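PDB 7ADK: lipoprotein from Mycoplasma mycoides subsp. capri, which probably acts as the peptidase partner of an immunoglobulin-blocking protein, the pair promoting dissociation of antibody from antigen at the mycoplasma surface. Local coordinates for residues B[462-468]-B[485-491]; B[238-242]-B[523-527]; B[168-172]-B[612-616]; B[789-793]-B[852-856]; B[667-672]-B[690-695]. All coordinates share one frame. Residues are numbered along the deposited sequence.

Interaction 1. Residues B[462-468]-B[485-491]; sequences FSLTRLN and NFTKFTF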
# COMPACT_ATOMS: atom_id res chain seq x y z
N PHE B 462 16.28 -20.79 3.24
CA PHE B 462 14.88 -21.09 3.58
C PHE B 462 14.45 -20.06 4.61
O PHE B 462 15.21 -19.74 5.51
CB PHE B 462 14.82 -22.53 4.11
CG PHE B 462 13.68 -22.85 5.06
CD1 PHE B 462 12.36 -22.72 4.63
CD2 PHE B 462 13.96 -23.26 6.39
CE1 PHE B 462 11.31 -23.01 5.51
CE2 PHE B 462 12.91 -23.60 7.26
CZ PHE B 462 11.58 -23.48 6.82
N SER B 463 13.23 -19.53 4.52
CA SER B 463 12.76 -18.55 5.50
C SER B 463 11.28 -18.70 5.85
O SER B 463 10.50 -19.21 5.06
CB SER B 463 13.09 -17.14 5.01
OG SER B 463 12.96 -16.20 6.04
N LEU B 464 10.90 -18.24 7.05
CA LEU B 464 9.55 -18.23 7.61
C LEU B 464 9.24 -16.81 8.08
O LEU B 464 9.82 -16.38 9.07
CB LEU B 464 9.54 -19.21 8.80
CG LEU B 464 9.83 -20.67 8.48
CD1 LEU B 464 10.13 -21.42 9.76
CD2 LEU B 464 8.66 -21.37 7.80
N THR B 465 8.34 -16.06 7.43
CA THR B 465 7.85 -14.78 8.00
C THR B 465 6.40 -14.86 8.42
O THR B 465 5.52 -15.24 7.64
CB THR B 465 8.20 -13.53 7.18
OG1 THR B 465 7.76 -12.36 7.85
CG2 THR B 465 7.63 -13.39 5.79
N ARG B 466 6.14 -14.50 9.67
CA ARG B 466 4.88 -14.75 10.36
C ARG B 466 4.48 -13.63 11.29
O ARG B 466 5.33 -12.99 11.90
CB ARG B 466 4.99 -16.09 11.10
CG ARG B 466 6.12 -16.20 12.13
CD ARG B 466 5.53 -16.29 13.52
NE ARG B 466 6.50 -15.98 14.56
CZ ARG B 466 6.76 -14.78 15.02
NH1 ARG B 466 7.39 -14.66 16.14
NH2 ARG B 466 6.41 -13.70 14.40
N LEU B 467 3.17 -13.40 11.40
CA LEU B 467 2.54 -12.42 12.29
C LEU B 467 2.69 -12.88 13.74
O LEU B 467 2.37 -14.04 14.03
CB LEU B 467 1.08 -12.32 11.82
CG LEU B 467 0.21 -11.21 12.42
CD1 LEU B 467 0.85 -9.83 12.27
CD2 LEU B 467 -1.11 -11.14 11.67
N ASN B 468 3.23 -12.06 14.64
CA ASN B 468 3.45 -12.49 16.01
C ASN B 468 2.16 -12.55 16.83
O ASN B 468 1.24 -11.75 16.64
CB ASN B 468 4.63 -11.78 16.73
CG ASN B 468 4.81 -10.29 16.59
OD1 ASN B 468 3.93 -9.49 16.86
ND2 ASN B 468 5.98 -9.84 16.24
N ASN B 485 5.15 -5.93 13.43
CA ASN B 485 4.31 -7.02 13.92
C ASN B 485 4.53 -8.35 13.18
O ASN B 485 4.09 -9.39 13.64
CB ASN B 485 2.85 -6.58 13.86
CG ASN B 485 2.54 -5.42 14.79
OD1 ASN B 485 2.41 -5.56 15.98
ND2 ASN B 485 2.41 -4.24 14.27
N PHE B 486 5.23 -8.35 12.05
CA PHE B 486 5.79 -9.58 11.49
C PHE B 486 7.20 -9.80 12.04
O PHE B 486 7.98 -8.87 12.24
CB PHE B 486 5.80 -9.56 9.96
CG PHE B 486 4.42 -9.42 9.34
CD1 PHE B 486 3.55 -10.51 9.29
CD2 PHE B 486 4.01 -8.18 8.85
CE1 PHE B 486 2.24 -10.34 8.82
CE2 PHE B 486 2.70 -8.00 8.36
CZ PHE B 486 1.81 -9.08 8.37
N THR B 487 7.56 -11.06 12.19
CA THR B 487 8.95 -11.49 12.38
C THR B 487 9.29 -12.48 11.28
O THR B 487 8.42 -13.17 10.76
CB THR B 487 9.22 -12.07 13.78
OG1 THR B 487 8.51 -11.38 14.79
CG2 THR B 487 10.69 -12.00 14.16
N LYS B 488 10.56 -12.51 10.89
CA LYS B 488 11.08 -13.38 9.84
C LYS B 488 12.30 -14.12 10.35
O LYS B 488 13.16 -13.52 10.98
CB LYS B 488 11.35 -12.51 8.60
CG LYS B 488 12.00 -13.24 7.43
CD LYS B 488 11.94 -12.39 6.16
CE LYS B 488 12.82 -12.98 5.06
NZ LYS B 488 12.52 -12.41 3.72
N PHE B 489 12.38 -15.41 10.08
CA PHE B 489 13.47 -16.29 10.48
C PHE B 489 14.06 -16.91 9.22
O PHE B 489 13.38 -17.67 8.56
CB PHE B 489 12.96 -17.35 11.46
CG PHE B 489 12.26 -16.77 12.66
CD1 PHE B 489 10.90 -16.44 12.59
CD2 PHE B 489 12.98 -16.49 13.82
CE1 PHE B 489 10.27 -15.79 13.66
CE2 PHE B 489 12.35 -15.85 14.90
CZ PHE B 489 11.01 -15.48 14.81
N THR B 490 15.31 -16.59 8.88
CA THR B 490 15.98 -17.10 7.68
C THR B 490 17.10 -18.04 8.07
O THR B 490 17.93 -17.70 8.89
CB THR B 490 16.50 -15.97 6.79
OG1 THR B 490 15.44 -15.12 6.43
CG2 THR B 490 17.11 -16.45 5.48
N PHE B 491 17.16 -19.21 7.45
CA PHE B 491 18.13 -20.26 7.71
C PHE B 491 18.98 -20.51 6.47
O PHE B 491 18.48 -20.55 5.35
CB PHE B 491 17.44 -21.53 8.18
CG PHE B 491 16.49 -21.33 9.34
CD1 PHE B 491 15.17 -20.93 9.11
CD2 PHE B 491 16.93 -21.54 10.66
CE1 PHE B 491 14.29 -20.74 10.18
CE2 PHE B 491 16.03 -21.40 11.72
CZ PHE B 491 14.71 -20.99 11.49
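Strands 462-467 and 486-491 are antiparallel neighbours, their segment axes at 169° and 4.5 Å apart at closest approach, in the antiparallel sheet of a domain assigned to the PA clan of peptidases. Backbone bonding is regular: Phe462, Leu464 and Arg466 form hydrogen-bonded pairs with Phe491, Phe489 and Thr487, as in Phe491 N to Phe462 O, 2.8 Å, and Arg466 N to Thr487 O, 2.9 Å. Strands 289-293 and 556-562 flank the pair.

Side chains alternate between faces. The Phe462 and Phe491 rings lie nearly parallel (22°) but slid apart, centroids 5.7 Å from each other, and Leu464 CD1 approaches Phe491 CE1 at 4.2 Å. On the other face Leu467 CD1 makes a CH-pi contact with Phe486, 4.2 Å from the ring centroid.

Among polar groups, Ser463 OG and Thr490 OG1 are hydrogen-bonded at 2.7 Å, and Lys488 forms a salt bridge with Glu291. Past the strand end, Asn468 ND2 donates to Thr487 OG1 at 3.3 Å.

Interaction 2. Residues B[238-242]-B[523-527]; sequences KGFTL and LDSEQ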
# COMPACT_ATOMS: atom_id res chain seq x y z
N LYS B 238 -19.62 -45.99 -23.83
CA LYS B 238 -18.47 -46.08 -22.93
C LYS B 238 -17.35 -45.12 -23.38
O LYS B 238 -17.09 -45.01 -24.58
CB LYS B 238 -18.00 -47.55 -22.95
CG LYS B 238 -16.84 -47.96 -22.03
CD LYS B 238 -16.47 -49.43 -22.31
CE LYS B 238 -15.39 -49.98 -21.38
NZ LYS B 238 -15.90 -50.34 -20.06
N GLY B 239 -16.66 -44.53 -22.40
CA GLY B 239 -15.47 -43.67 -22.56
C GLY B 239 -15.65 -42.22 -22.09
O GLY B 239 -16.77 -41.74 -21.90
N PHE B 240 -14.54 -41.50 -21.95
CA PHE B 240 -14.43 -40.07 -21.64
C PHE B 240 -13.62 -39.30 -22.67
O PHE B 240 -12.57 -39.77 -23.12
CB PHE B 240 -13.71 -39.87 -20.31
CG PHE B 240 -14.46 -40.01 -19.01
CD1 PHE B 240 -15.86 -39.86 -18.96
CD2 PHE B 240 -13.72 -40.09 -17.83
CE1 PHE B 240 -16.49 -39.76 -17.73
CE2 PHE B 240 -14.36 -39.99 -16.59
CZ PHE B 240 -15.74 -39.79 -16.55
N THR B 241 -14.00 -38.06 -22.95
CA THR B 241 -13.19 -37.11 -23.72
C THR B 241 -12.67 -36.00 -22.81
O THR B 241 -13.46 -35.21 -22.28
CB THR B 241 -14.01 -36.52 -24.88
OG1 THR B 241 -14.46 -37.54 -25.73
CG2 THR B 241 -13.18 -35.58 -25.74
N LEU B 242 -11.35 -35.88 -22.68
CA LEU B 242 -10.66 -34.81 -21.95
C LEU B 242 -10.14 -33.78 -22.96
O LEU B 242 -9.41 -34.17 -23.87
CB LEU B 242 -9.55 -35.46 -21.12
CG LEU B 242 -8.64 -34.46 -20.39
CD1 LEU B 242 -8.37 -34.94 -18.97
CD2 LEU B 242 -7.30 -34.28 -21.09
N LEU B 523 -10.70 -44.91 -18.12
CA LEU B 523 -11.96 -44.42 -18.70
C LEU B 523 -11.77 -43.43 -19.86
O LEU B 523 -12.73 -43.13 -20.55
CB LEU B 523 -12.87 -43.84 -17.59
CG LEU B 523 -13.03 -44.71 -16.33
CD1 LEU B 523 -13.88 -43.98 -15.30
CD2 LEU B 523 -13.65 -46.06 -16.63
N ASP B 524 -10.56 -42.91 -20.11
CA ASP B 524 -10.30 -42.04 -21.27
C ASP B 524 -10.46 -42.80 -22.61
O ASP B 524 -9.88 -43.87 -22.79
CB ASP B 524 -8.89 -41.44 -21.16
CG ASP B 524 -8.75 -40.29 -20.15
OD1 ASP B 524 -9.51 -39.29 -20.27
OD2 ASP B 524 -7.84 -40.32 -19.30
N SER B 525 -11.22 -42.24 -23.57
CA SER B 525 -11.61 -42.93 -24.81
C SER B 525 -10.44 -43.24 -25.75
O SER B 525 -10.23 -44.39 -26.13
CB SER B 525 -12.61 -42.09 -25.63
OG SER B 525 -13.84 -41.96 -24.98
N GLU B 526 -9.72 -42.21 -26.15
CA GLU B 526 -8.70 -42.26 -27.21
C GLU B 526 -7.49 -41.38 -26.90
O GLU B 526 -6.36 -41.78 -27.20
CB GLU B 526 -9.36 -41.90 -28.55
CG GLU B 526 -8.41 -41.83 -29.75
CD GLU B 526 -7.79 -40.45 -30.02
OE1 GLU B 526 -8.06 -39.48 -29.29
OE2 GLU B 526 -7.09 -40.30 -31.04
N GLN B 527 -7.67 -40.26 -26.20
CA GLN B 527 -6.59 -39.39 -25.77
C GLN B 527 -5.67 -40.02 -24.72
O GLN B 527 -4.62 -39.45 -24.46
CB GLN B 527 -7.12 -37.99 -25.36
CG GLN B 527 -7.92 -37.90 -24.05
CD GLN B 527 -9.33 -38.46 -24.11
OE1 GLN B 527 -9.87 -38.81 -25.14
NE2 GLN B 527 -10.01 -38.60 -23.00
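The carbonyl of Phe240 is the focus of this contact, accepting three hydrogen bonds from segment 523-527. Two are well directed: Gln527 NE2 to Phe240 O at 2.8 Å and 177°, and Ser525 N to Phe240 O at 2.9 Å and 165°. The third, Ser525 OG to Phe240 O at 3.1 Å, is weak. In the other direction Phe240 N donates to Leu523 O at 2.8 Å, but the 124° angle makes this bond weak as well. Gln527 NE2 also donates to Asp524 OD1 at 2.9 Å, so one amide group serves both segments; its 3.0 Å approach to Leu242 N brings two donors together and is not a bond.

The pattern amounts to a single isolated beta bridge, Phe240 with Asp524 (CA to CA 4.6 Å), between two loops far apart in sequence, one following helix 220-226 and the other between strands 503-507 and 535-537. Gly239 has phi/psi of 117/166, and a CB there would clash with Ser525 OG. Apolar packing adds Phe240 CD2 against Leu523 CB at 3.9 Å, while the Phe240 ring also meets Tyr803 and Ile717. Thr241 CB points away from segment 523-527, and its OG1 is hydrogen-bonded to Asn200 ND2.

Interaction 3. Residues B[168-172]-B[612-616]; sequences YDEYT and PLDFD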
# COMPACT_ATOMS: atom_id res chain seq x y z
N TYR B 168 -35.64 -9.52 -8.86
CA TYR B 168 -34.78 -9.92 -7.75
C TYR B 168 -35.57 -10.62 -6.63
O TYR B 168 -35.15 -11.69 -6.19
CB TYR B 168 -33.98 -8.71 -7.26
CG TYR B 168 -33.21 -8.99 -5.99
CD1 TYR B 168 -32.03 -9.75 -6.02
CD2 TYR B 168 -33.72 -8.53 -4.76
CE1 TYR B 168 -31.36 -10.06 -4.83
CE2 TYR B 168 -33.05 -8.83 -3.57
CZ TYR B 168 -31.87 -9.60 -3.60
OH TYR B 168 -31.26 -9.93 -2.44
N ASP B 169 -36.73 -10.10 -6.20
CA ASP B 169 -37.56 -10.73 -5.17
C ASP B 169 -37.88 -12.19 -5.49
O ASP B 169 -37.79 -13.04 -4.61
CB ASP B 169 -38.87 -9.96 -4.98
CG ASP B 169 -38.81 -8.78 -4.01
OD1 ASP B 169 -37.86 -8.68 -3.22
OD2 ASP B 169 -39.78 -8.00 -3.98
N GLU B 170 -38.23 -12.53 -6.73
CA GLU B 170 -38.47 -13.94 -7.08
C GLU B 170 -37.18 -14.78 -7.08
O GLU B 170 -37.23 -15.95 -6.71
CB GLU B 170 -39.26 -14.07 -8.38
CG GLU B 170 -38.55 -13.56 -9.62
CD GLU B 170 -39.16 -14.08 -10.92
OE1 GLU B 170 -38.44 -14.71 -11.72
OE2 GLU B 170 -40.38 -13.89 -11.12
N TYR B 171 -36.01 -14.22 -7.40
CA TYR B 171 -34.73 -14.91 -7.26
C TYR B 171 -34.41 -15.20 -5.78
O TYR B 171 -33.91 -16.27 -5.45
CB TYR B 171 -33.62 -14.14 -7.98
CG TYR B 171 -32.31 -14.90 -8.10
CD1 TYR B 171 -31.97 -15.61 -9.26
CD2 TYR B 171 -31.43 -14.91 -7.01
CE1 TYR B 171 -30.76 -16.32 -9.34
CE2 TYR B 171 -30.23 -15.64 -7.07
CZ TYR B 171 -29.88 -16.33 -8.24
OH TYR B 171 -28.71 -17.00 -8.27
N THR B 172 -34.76 -14.30 -4.86
CA THR B 172 -34.61 -14.58 -3.42
C THR B 172 -35.48 -15.76 -2.98
O THR B 172 -35.04 -16.54 -2.14
CB THR B 172 -34.90 -13.37 -2.51
OG1 THR B 172 -36.27 -13.13 -2.32
CG2 THR B 172 -34.26 -12.08 -2.95
N PRO B 612 -28.39 -16.86 3.19
CA PRO B 612 -29.42 -16.06 2.53
C PRO B 612 -28.76 -14.95 1.69
O PRO B 612 -27.72 -14.43 2.06
CB PRO B 612 -30.25 -15.49 3.68
CG PRO B 612 -29.25 -15.33 4.81
CD PRO B 612 -28.27 -16.47 4.58
N LEU B 613 -29.36 -14.55 0.56
CA LEU B 613 -28.81 -13.45 -0.26
C LEU B 613 -28.91 -12.11 0.47
O LEU B 613 -28.03 -11.26 0.36
CB LEU B 613 -29.55 -13.33 -1.59
CG LEU B 613 -29.62 -14.60 -2.44
CD1 LEU B 613 -30.50 -14.34 -3.66
CD2 LEU B 613 -28.25 -15.08 -2.91
N ASP B 614 -29.99 -11.93 1.22
CA ASP B 614 -30.31 -10.80 2.07
C ASP B 614 -31.14 -11.24 3.28
O ASP B 614 -31.78 -12.29 3.29
CB ASP B 614 -31.06 -9.72 1.28
CG ASP B 614 -32.29 -10.19 0.52
OD1 ASP B 614 -32.80 -11.32 0.70
OD2 ASP B 614 -32.76 -9.39 -0.32
N PHE B 615 -31.15 -10.43 4.33
CA PHE B 615 -31.91 -10.67 5.55
C PHE B 615 -32.29 -9.32 6.17
O PHE B 615 -31.72 -8.30 5.81
CB PHE B 615 -31.11 -11.56 6.52
CG PHE B 615 -30.02 -10.89 7.32
CD1 PHE B 615 -28.91 -10.31 6.68
CD2 PHE B 615 -30.08 -10.88 8.72
CE1 PHE B 615 -27.89 -9.70 7.43
CE2 PHE B 615 -29.05 -10.30 9.47
CZ PHE B 615 -27.97 -9.70 8.83
N ASP B 616 -33.25 -9.31 7.09
CA ASP B 616 -33.56 -8.13 7.89
C ASP B 616 -32.66 -8.08 9.13
O ASP B 616 -32.85 -8.87 10.06
CB ASP B 616 -35.05 -8.16 8.24
CG ASP B 616 -35.53 -6.87 8.91
OD1 ASP B 616 -34.70 -6.03 9.32
OD2 ASP B 616 -36.76 -6.72 9.07
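Leu613 lies against the helix 165-173, its CD1 3.5 Å from Tyr171 CD2 and 4.1 Å from Thr172 CA. The methyl meets the Tyr171 ring at its edge, near the ring plane, so this is lateral packing and not a CH-pi contact over the face. Leu613 CB is also 3.9 Å from Tyr168 OH, which places the leucine between the two tyrosines; Tyr257 and Tyr699 add further contacts to its side chain.

The polar component is one hydrogen bond, Tyr168 OH to Asp614 OD2, at 2.7 Å. The carboxylate oxygen lies near the plane of the Tyr168 ring, in line with in-plane donation by a phenol. Thr172 CG2 is 4.0 Å from Asp614 OD1, while its hydroxyl turns back to Asp169 O, 2.8 Å from OG1 and within the same helix. The hydroxyl of Tyr171 is hydrogen-bonded to Asp183.

The contact joins the first helix of the modelled chain to the loop between helices 603-606 and 651-655, across 439 intervening residues. Phe159 stacks on Tyr168, and Tyr739 of the immunoglobulin-blocking virulence protein packs on Asp614, so the site borders the partner chain. With just 210 Å² buried, a single tyrosine-carboxylate bond and one leucine side chain imply a specific but small attachment, in which the phenol gives the Asp614 carboxylate a neutral donor.

Interaction 4. Residues B[789-793]-B[852-856]; sequences FRSDG and EFKFN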
# COMPACT_ATOMS: atom_id res chain seq x y z
N PHE B 789 -9.66 -31.84 1.85
CA PHE B 789 -8.89 -32.94 2.42
C PHE B 789 -9.64 -34.28 2.46
O PHE B 789 -9.05 -35.35 2.39
CB PHE B 789 -8.51 -32.62 3.88
CG PHE B 789 -7.75 -31.34 4.11
CD1 PHE B 789 -6.38 -31.26 3.82
CD2 PHE B 789 -8.41 -30.22 4.64
CE1 PHE B 789 -5.67 -30.09 4.09
CE2 PHE B 789 -7.70 -29.04 4.88
CZ PHE B 789 -6.33 -28.98 4.64
N ARG B 790 -10.96 -34.19 2.64
CA ARG B 790 -11.87 -35.30 2.85
C ARG B 790 -12.98 -35.24 1.82
O ARG B 790 -13.49 -34.17 1.50
CB ARG B 790 -12.39 -35.24 4.28
CG ARG B 790 -13.16 -36.48 4.69
CD ARG B 790 -13.60 -36.41 6.13
NE ARG B 790 -14.48 -37.52 6.49
CZ ARG B 790 -14.14 -38.70 6.94
NH1 ARG B 790 -12.91 -39.07 7.09
NH2 ARG B 790 -15.04 -39.55 7.26
N SER B 791 -13.36 -36.40 1.31
CA SER B 791 -14.51 -36.60 0.43
C SER B 791 -15.27 -37.83 0.89
O SER B 791 -14.72 -38.91 1.05
CB SER B 791 -14.07 -36.71 -1.02
OG SER B 791 -15.12 -37.06 -1.87
N ASP B 792 -16.57 -37.67 1.03
CA ASP B 792 -17.56 -38.73 1.22
C ASP B 792 -17.80 -39.56 -0.05
O ASP B 792 -18.48 -40.59 -0.02
CB ASP B 792 -18.83 -38.02 1.64
CG ASP B 792 -19.95 -38.90 2.18
OD1 ASP B 792 -21.12 -38.47 2.07
OD2 ASP B 792 -19.65 -39.95 2.78
N GLY B 793 -17.24 -39.11 -1.17
CA GLY B 793 -17.56 -39.56 -2.51
C GLY B 793 -18.90 -39.02 -2.98
O GLY B 793 -19.64 -38.39 -2.23
N GLU B 852 -15.10 -40.48 14.55
CA GLU B 852 -15.53 -39.35 13.72
C GLU B 852 -15.04 -39.42 12.26
O GLU B 852 -15.77 -39.01 11.36
CB GLU B 852 -15.02 -38.08 14.42
CG GLU B 852 -15.15 -36.80 13.59
CD GLU B 852 -14.82 -35.51 14.35
OE1 GLU B 852 -14.65 -35.53 15.58
OE2 GLU B 852 -14.79 -34.45 13.71
N PHE B 853 -13.83 -39.94 12.01
CA PHE B 853 -13.20 -39.96 10.68
C PHE B 853 -13.32 -41.29 9.93
O PHE B 853 -12.83 -41.39 8.80
CB PHE B 853 -11.76 -39.48 10.80
CG PHE B 853 -11.64 -38.00 11.12
CD1 PHE B 853 -11.75 -37.04 10.10
CD2 PHE B 853 -11.46 -37.58 12.44
CE1 PHE B 853 -11.63 -35.68 10.40
CE2 PHE B 853 -11.34 -36.22 12.75
CZ PHE B 853 -11.42 -35.27 11.72
N LYS B 854 -13.99 -42.30 10.48
CA LYS B 854 -14.38 -43.51 9.74
C LYS B 854 -15.44 -43.19 8.67
O LYS B 854 -16.00 -42.10 8.65
CB LYS B 854 -14.88 -44.59 10.70
CG LYS B 854 -13.78 -45.13 11.62
CD LYS B 854 -14.38 -46.19 12.56
CE LYS B 854 -13.42 -46.61 13.67
NZ LYS B 854 -12.35 -47.47 13.23
N PHE B 855 -15.71 -44.13 7.77
CA PHE B 855 -16.72 -44.02 6.72
C PHE B 855 -17.70 -45.20 6.77
O PHE B 855 -17.35 -46.29 7.20
CB PHE B 855 -16.05 -44.00 5.35
CG PHE B 855 -15.24 -42.78 4.98
CD1 PHE B 855 -15.87 -41.65 4.45
CD2 PHE B 855 -13.84 -42.82 5.07
CE1 PHE B 855 -15.10 -40.56 4.00
CE2 PHE B 855 -13.08 -41.73 4.62
CZ PHE B 855 -13.71 -40.61 4.08
N ASN B 856 -18.91 -44.98 6.24
CA ASN B 856 -19.99 -45.94 5.98
C ASN B 856 -20.61 -46.63 7.21
O ASN B 856 -21.84 -46.65 7.31
CB ASN B 856 -19.57 -46.95 4.89
CG ASN B 856 -19.35 -46.31 3.54
OD1 ASN B 856 -18.24 -46.10 3.07
ND2 ASN B 856 -20.41 -45.92 2.87
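The guanidinium of Arg790 lies flat on the ring of Phe855, planes at 4° and centres 3.9 Å apart. Arg790 CZ stands 28° off the ring normal, so the stack is also a cation-pi contact over the ring face. Around its edge, the same group reaches main-chain carbonyls: NH1 of Arg790 donates to Phe853 O at 2.9 Å and 152°, and NH2 of Arg790 makes weak bonds to Phe853 O at 3.3 Å and Lys854 O at 3.1 Å. Asp809 supplies a salt bridge to NH1.

Arg790 is extended, chi1 to chi3 all t, which carries its head from strand 783-792 of the mixed sheet to the C-terminal tail. Phe855 CE1 also touches Ser791 O at 3.4 Å. In an ST turn, Gly793 N donates to Ser791 OG at 3.0 Å.

The ring thus takes one face of the cation and the carbonyl oxygens its edge, implying that one arginine joins the irregular tail to the sheet by both stacking and hydrogen bonding, alongside contacts of Phe853 and Phe855 with strand 807-809.

Interaction 5. Residues B[667-672]-B[690-695]; sequences NSEYKF and ETGKGN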
# COMPACT_ATOMS: atom_id res chain seq x y z
N ASN B 667 -10.38 -12.78 3.48
CA ASN B 667 -11.64 -13.18 2.88
C ASN B 667 -12.70 -12.26 3.51
O ASN B 667 -13.21 -12.56 4.59
CB ASN B 667 -11.82 -14.64 3.28
CG ASN B 667 -13.09 -15.26 2.79
OD1 ASN B 667 -13.54 -15.00 1.68
ND2 ASN B 667 -13.68 -16.16 3.54
N SER B 668 -12.84 -11.05 2.99
CA SER B 668 -13.71 -10.00 3.55
C SER B 668 -13.97 -8.85 2.59
O SER B 668 -13.22 -8.62 1.64
CB SER B 668 -13.10 -9.41 4.82
OG SER B 668 -13.40 -10.25 5.89
N GLU B 669 -15.02 -8.10 2.91
CA GLU B 669 -15.42 -6.86 2.26
C GLU B 669 -14.25 -5.88 2.10
O GLU B 669 -13.60 -5.51 3.08
CB GLU B 669 -16.51 -6.14 3.07
CG GLU B 669 -17.72 -6.95 3.50
CD GLU B 669 -18.76 -6.13 4.29
OE1 GLU B 669 -18.72 -4.89 4.34
OE2 GLU B 669 -19.68 -6.74 4.87
N TYR B 670 -14.04 -5.34 0.90
CA TYR B 670 -13.06 -4.28 0.65
C TYR B 670 -13.31 -3.00 1.48
O TYR B 670 -12.44 -2.14 1.60
CB TYR B 670 -13.02 -4.00 -0.86
CG TYR B 670 -14.27 -3.36 -1.45
CD1 TYR B 670 -14.49 -1.99 -1.27
CD2 TYR B 670 -15.17 -4.13 -2.21
CE1 TYR B 670 -15.63 -1.38 -1.82
CE2 TYR B 670 -16.31 -3.52 -2.77
CZ TYR B 670 -16.54 -2.15 -2.57
OH TYR B 670 -17.65 -1.55 -3.09
N LYS B 671 -14.51 -2.86 2.05
CA LYS B 671 -14.96 -1.73 2.86
C LYS B 671 -14.32 -1.64 4.24
O LYS B 671 -14.37 -0.58 4.85
CB LYS B 671 -16.49 -1.81 2.99
CG LYS B 671 -17.17 -1.57 1.63
CD LYS B 671 -18.68 -1.75 1.68
CE LYS B 671 -19.27 -1.50 0.28
NZ LYS B 671 -20.68 -1.92 0.19
N PHE B 672 -13.67 -2.69 4.73
CA PHE B 672 -13.06 -2.72 6.07
C PHE B 672 -11.70 -2.01 6.18
O PHE B 672 -11.23 -1.81 7.30
CB PHE B 672 -12.91 -4.18 6.51
CG PHE B 672 -14.17 -4.99 6.81
CD1 PHE B 672 -15.42 -4.38 7.00
CD2 PHE B 672 -14.05 -6.38 6.94
CE1 PHE B 672 -16.55 -5.17 7.28
CE2 PHE B 672 -15.18 -7.17 7.22
CZ PHE B 672 -16.43 -6.56 7.37
N GLU B 690 -21.52 -8.22 11.07
CA GLU B 690 -20.91 -7.95 9.76
C GLU B 690 -19.41 -8.28 9.75
O GLU B 690 -18.94 -8.99 8.88
CB GLU B 690 -21.21 -6.48 9.40
CG GLU B 690 -21.25 -6.20 7.90
CD GLU B 690 -22.26 -5.08 7.58
OE1 GLU B 690 -23.15 -5.28 6.72
OE2 GLU B 690 -22.19 -3.99 8.19
N THR B 691 -18.68 -7.81 10.76
CA THR B 691 -17.26 -8.14 10.98
C THR B 691 -17.04 -9.47 11.72
O THR B 691 -15.95 -10.02 11.68
CB THR B 691 -16.54 -7.02 11.75
OG1 THR B 691 -17.17 -6.80 13.00
CG2 THR B 691 -16.52 -5.69 11.00
N GLY B 692 -18.06 -9.99 12.40
CA GLY B 692 -17.99 -11.16 13.28
C GLY B 692 -18.16 -12.52 12.61
O GLY B 692 -18.43 -13.49 13.30
N LYS B 693 -18.00 -12.62 11.29
CA LYS B 693 -18.22 -13.82 10.46
C LYS B 693 -17.07 -14.04 9.46
O LYS B 693 -16.26 -13.15 9.21
CB LYS B 693 -19.57 -13.68 9.72
CG LYS B 693 -20.81 -13.60 10.62
CD LYS B 693 -21.11 -14.86 11.45
CE LYS B 693 -21.52 -16.06 10.59
NZ LYS B 693 -21.22 -17.33 11.28
N GLY B 694 -17.00 -15.23 8.88
CA GLY B 694 -16.30 -15.47 7.62
C GLY B 694 -17.16 -15.09 6.40
O GLY B 694 -18.13 -14.35 6.50
N ASN B 695 -16.78 -15.61 5.24
CA ASN B 695 -17.62 -15.62 4.04
C ASN B 695 -17.82 -17.06 3.55
O ASN B 695 -17.53 -18.01 4.28
CB ASN B 695 -17.05 -14.61 3.01
CG ASN B 695 -17.10 -13.16 3.47
OD1 ASN B 695 -16.17 -12.41 3.29
ND2 ASN B 695 -18.16 -12.69 4.08
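Asn667 opens the segment with its carbonyl 3.2 Å from Asn695 OD1; both atoms are acceptors, so the approach is not a hydrogen bond. The Asn667 carbonyl instead accepts from Ser668 OG, 2.7 Å from Asn667 O, and from Lys277. Contact with Asn695 is therefore by packing, as in Asn667 ND2 against Asn695 CB at 3.7 Å. At Ser668, CA approaches Asn695 OD1 at 3.5 Å.

Glu669 points toward the other segment, where its OE2 lies 3.5 Å from Glu690 CG and 4.2 Å from Glu690 OE1. Two like charges are thus close, and Glu669 OE1 accepts a hydrogen bond from Asn683 of the immunoglobulin-blocking virulence protein. The arrangement sets an irregular loop of the peptidase-family region against the C-terminal end of the short helix 688-691, after which Gly692 is the first residue to leave helical angles. Residues 670-672 have helical backbone angles without the regular bonds, although Phe672 N donates to Glu669 O at 3.3 Å.

Phe672 ends the segment, presenting a ring face to Thr691: CG2 of Thr691 is 4.1 Å from the Phe672 centroid and 28° off its normal, a CH-pi contact. At the ring edge, Phe672 CZ lies 3.8 Å from Glu690 O.

None of the five contacts touches another. Interactions 3 and 5 are the nearest, about 7 Å between nearest atoms and 19 Å between centres; interactions 1 and 2 are 47 Å apart by centres, on opposite sides of the chain's centre. Along the chain, interaction 3 closes the widest loop, with interaction 2 nested inside it and interaction 1 inside both; interactions 5 and then 4 follow in series. Interaction 1 belongs to the antiparallel sheet and interaction 4 starts from the mixed one; interaction 2 joins two loops, and interactions 3 and 5 each set a loop against a short helix. Interactions 2 and 3 bring the N-terminal part of the modelled chain against loops at least 280 residues later, and interactions 1, 3 and 5 also border the partner chain.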